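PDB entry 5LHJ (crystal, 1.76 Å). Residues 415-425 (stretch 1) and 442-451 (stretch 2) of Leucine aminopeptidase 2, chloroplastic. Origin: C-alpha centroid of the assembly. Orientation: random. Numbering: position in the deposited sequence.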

# COMPACT_ATOMS: atom_id res chain seq x y z
N PRO A 415 -1.89 -26.66 -17.53
CA PRO A 415 -2.62 -26.74 -18.80
C PRO A 415 -2.56 -25.46 -19.63
O PRO A 415 -2.60 -24.34 -19.10
CB PRO A 415 -4.07 -26.99 -18.34
CG PRO A 415 -4.15 -26.29 -17.03
CD PRO A 415 -2.82 -26.57 -16.39
N LEU A 416 -2.49 -25.65 -20.95
CA LEU A 416 -2.65 -24.55 -21.89
C LEU A 416 -4.15 -24.29 -22.07
O LEU A 416 -4.75 -24.70 -23.05
CB LEU A 416 -1.97 -24.89 -23.23
CG LEU A 416 -0.43 -24.94 -23.14
CD1 LEU A 416 0.17 -25.79 -24.25
CD2 LEU A 416 0.16 -23.53 -23.19
N LEU A 417 -4.74 -23.59 -21.10
CA LEU A 417 -6.18 -23.42 -21.03
C LEU A 417 -6.72 -22.53 -22.14
O LEU A 417 -6.41 -21.35 -22.21
CB LEU A 417 -6.59 -22.81 -19.68
CG LEU A 417 -6.31 -23.66 -18.43
CD1 LEU A 417 -6.50 -22.86 -17.16
CD2 LEU A 417 -7.14 -24.93 -18.39
N ALA A 418 -7.53 -23.11 -23.02
CA ALA A 418 -8.09 -22.34 -24.15
C ALA A 418 -8.87 -21.10 -23.69
O ALA A 418 -8.79 -20.05 -24.32
CB ALA A 418 -8.97 -23.23 -25.01
N HIS A 419 -9.58 -21.21 -22.57
CA HIS A 419 -10.35 -20.07 -22.06
C HIS A 419 -9.50 -18.90 -21.52
O HIS A 419 -10.01 -17.80 -21.35
CB HIS A 419 -11.41 -20.51 -21.04
CG HIS A 419 -10.85 -21.11 -19.78
ND1 HIS A 419 -10.95 -22.46 -19.49
CD2 HIS A 419 -10.24 -20.54 -18.71
CE1 HIS A 419 -10.41 -22.69 -18.31
NE2 HIS A 419 -9.98 -21.54 -17.82
N GLU A 420 -8.20 -19.12 -21.29
CA GLU A 420 -7.32 -18.00 -20.93
C GLU A 420 -6.84 -17.18 -22.12
O GLU A 420 -6.30 -16.08 -21.93
CB GLU A 420 -6.14 -18.49 -20.08
CG GLU A 420 -6.53 -18.83 -18.66
CD GLU A 420 -7.02 -17.62 -17.85
OE1 GLU A 420 -6.50 -16.51 -18.04
OE2 GLU A 420 -7.95 -17.78 -17.04
N ARG A 421 -7.05 -17.67 -23.34
CA ARG A 421 -6.66 -16.91 -24.53
C ARG A 421 -7.44 -15.60 -24.65
O ARG A 421 -6.93 -14.64 -25.22
CB ARG A 421 -6.79 -17.73 -25.82
CG ARG A 421 -5.77 -18.84 -25.91
CD ARG A 421 -5.67 -19.47 -27.29
NE ARG A 421 -4.33 -20.02 -27.47
CZ ARG A 421 -3.23 -19.31 -27.75
NH1 ARG A 421 -3.29 -17.98 -27.93
NH2 ARG A 421 -2.06 -19.93 -27.86
N ARG A 422 -8.64 -15.54 -24.09
CA ARG A 422 -9.39 -14.29 -24.11
C ARG A 422 -8.65 -13.17 -23.36
O ARG A 422 -8.86 -11.99 -23.66
CB ARG A 422 -10.78 -14.47 -23.52
CG ARG A 422 -10.80 -14.63 -22.03
CD ARG A 422 -12.16 -15.13 -21.57
NE ARG A 422 -12.37 -14.68 -20.20
CZ ARG A 422 -11.81 -15.21 -19.12
NH1 ARG A 422 -11.00 -16.27 -19.17
NH2 ARG A 422 -12.08 -14.67 -17.96
N ASN A 423 -7.81 -13.54 -22.40
CA ASN A 423 -6.98 -12.57 -21.68
C ASN A 423 -5.73 -12.09 -22.41
O ASN A 423 -5.01 -11.25 -21.88
CB ASN A 423 -6.66 -13.09 -20.28
CG ASN A 423 -7.87 -13.04 -19.37
OD1 ASN A 423 -8.69 -12.11 -19.48
ND2 ASN A 423 -8.01 -14.03 -18.50
N LEU A 424 -5.49 -12.61 -23.60
CA LEU A 424 -4.47 -12.08 -24.49
C LEU A 424 -5.00 -10.94 -25.40
O LEU A 424 -4.22 -10.29 -26.07
CB LEU A 424 -3.89 -13.20 -25.34
CG LEU A 424 -3.14 -14.32 -24.61
CD1 LEU A 424 -2.63 -15.34 -25.60
CD2 LEU A 424 -1.99 -13.75 -23.79
N ARG A 425 -6.31 -10.69 -25.42
CA ARG A 425 -6.91 -9.74 -26.37
C ARG A 425 -6.45 -8.31 -26.12
O ARG A 425 -6.31 -7.90 -24.97
CB ARG A 425 -8.45 -9.80 -26.31
CG ARG A 425 -9.01 -11.09 -26.84
CD ARG A 425 -10.50 -11.21 -26.53
NE ARG A 425 -11.03 -12.50 -26.96
CZ ARG A 425 -12.23 -12.99 -26.64
NH1 ARG A 425 -13.08 -12.30 -25.87
NH2 ARG A 425 -12.58 -14.20 -27.08
N ILE A 442 -0.24 -19.04 -17.03
CA ILE A 442 -0.89 -19.73 -18.16
C ILE A 442 -0.96 -18.80 -19.38
O ILE A 442 -0.65 -19.22 -20.52
CB ILE A 442 -2.26 -20.32 -17.75
CG1 ILE A 442 -2.02 -21.38 -16.64
CG2 ILE A 442 -2.96 -20.89 -18.98
CD1 ILE A 442 -3.19 -22.21 -16.22
N GLN A 443 -1.31 -17.53 -19.17
CA GLN A 443 -1.38 -16.57 -20.27
C GLN A 443 -0.02 -16.40 -20.96
O GLN A 443 0.03 -16.31 -22.18
CB GLN A 443 -1.89 -15.21 -19.79
CG GLN A 443 -3.33 -15.26 -19.32
CD GLN A 443 -3.69 -14.11 -18.39
OE1 GLN A 443 -3.11 -13.02 -18.48
NE2 GLN A 443 -4.66 -14.34 -17.51
N ALA A 444 1.07 -16.39 -20.18
CA ALA A 444 2.41 -16.25 -20.77
C ALA A 444 2.76 -17.44 -21.68
O ALA A 444 3.36 -17.27 -22.75
CB ALA A 444 3.48 -16.08 -19.70
N ALA A 445 2.37 -18.64 -21.24
CA ALA A 445 2.61 -19.85 -22.01
C ALA A 445 1.82 -19.81 -23.33
O ALA A 445 2.35 -20.14 -24.39
CB ALA A 445 2.24 -21.08 -21.18
N LEU A 446 0.55 -19.40 -23.24
CA LEU A 446 -0.30 -19.22 -24.44
C LEU A 446 0.26 -18.16 -25.41
O LEU A 446 0.24 -18.33 -26.63
CB LEU A 446 -1.73 -18.87 -24.04
CG LEU A 446 -2.48 -19.97 -23.27
CD1 LEU A 446 -3.72 -19.41 -22.59
CD2 LEU A 446 -2.84 -21.13 -24.18
N PHE A 447 0.76 -17.06 -24.84
CA PHE A 447 1.44 -16.01 -25.60
C PHE A 447 2.60 -16.61 -26.41
O PHE A 447 2.69 -16.38 -27.64
CB PHE A 447 1.91 -14.91 -24.62
CG PHE A 447 2.59 -13.74 -25.26
CD1 PHE A 447 3.90 -13.84 -25.76
CD2 PHE A 447 1.96 -12.50 -25.31
CE1 PHE A 447 4.54 -12.75 -26.32
CE2 PHE A 447 2.61 -11.40 -25.86
CZ PHE A 447 3.90 -11.53 -26.38
N LEU A 448 3.48 -17.35 -25.74
CA LEU A 448 4.63 -17.97 -26.42
C LEU A 448 4.21 -18.98 -27.48
O LEU A 448 4.81 -19.07 -28.55
CB LEU A 448 5.55 -18.66 -25.41
CG LEU A 448 6.23 -17.79 -24.35
CD1 LEU A 448 7.03 -18.69 -23.41
CD2 LEU A 448 7.14 -16.74 -24.96
N GLN A 449 3.16 -19.74 -27.18
CA GLN A 449 2.66 -20.76 -28.10
C GLN A 449 2.34 -20.18 -29.49
O GLN A 449 2.59 -20.85 -30.48
CB GLN A 449 1.42 -21.45 -27.53
CG GLN A 449 0.96 -22.66 -28.34
CD GLN A 449 -0.21 -23.38 -27.69
OE1 GLN A 449 -0.99 -22.79 -26.94
NE2 GLN A 449 -0.35 -24.67 -27.99
N ASP A 450 1.83 -18.94 -29.53
CA ASP A 450 1.47 -18.24 -30.78
C ASP A 450 2.66 -18.16 -31.77
O ASP A 450 2.47 -18.07 -32.98
CB ASP A 450 1.08 -16.76 -30.52
CG ASP A 450 -0.25 -16.56 -29.78
OD1 ASP A 450 -1.09 -17.47 -29.62
OD2 ASP A 450 -0.45 -15.39 -29.34
N PHE A 451 3.89 -18.16 -31.25
CA PHE A 451 5.07 -17.91 -32.07
C PHE A 451 5.78 -19.18 -32.53
O PHE A 451 6.75 -19.09 -33.27
CB PHE A 451 6.02 -17.00 -31.30
CG PHE A 451 5.41 -15.66 -31.02
CD1 PHE A 451 5.41 -14.68 -32.00
CD2 PHE A 451 4.80 -15.40 -29.80
CE1 PHE A 451 4.83 -13.43 -31.75
CE2 PHE A 451 4.20 -14.17 -29.56
CZ PHE A 451 4.23 -13.18 -30.52
O HOH W 1 -3.75 -22.84 -27.24
O HOH W 2 -2.06 -11.71 -20.75

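How do the two backbones meet? Stretch 2 is helical from Ile442 through most of its length, while stretch 1 is a loop that tightens into a 3-10 segment at 422-424. The chains come close at Leu416 and Ile442, whose CA atoms lie 6.3 Å apart, and at Glu420 and Gln443, with CA atoms at 6.1 Å; 722 Å² is buried in all.

What fills the apolar part? Leu446 points toward stretch 1 and packs among its leucines: its CD2 lies 4.0 Å from Leu416 CD2, and its CB 4.0 Å from Leu424 CD1. Leu417 CD1 meets Ile442 CD1 at 3.5 Å, and Leu416 CD2 reaches Ala445 CB at 3.8 Å, where the small alanine leaves the helix surface low.

How is Arg421 held? Its NH1 forms a salt bridge with Asp450 OD1 at 2.8 Å, and NH2 donates to Gln449 OE1 at 3.2 Å. Both acceptors sit near the guanidinium plane, where its N-H groups point, while Leu446 CB covers one face. Water 1 accepts from Arg421 NE and donates to Gln449 OE1, linking the same pair again.

What does buried Glu420 bind? Gln443 NE2 donates to Glu420 OE1 at 2.9 Å, and Asn423 ND2 donates to that same oxygen, also at 2.9 Å. One carboxylate oxygen thus gathers two amides, one from each stretch.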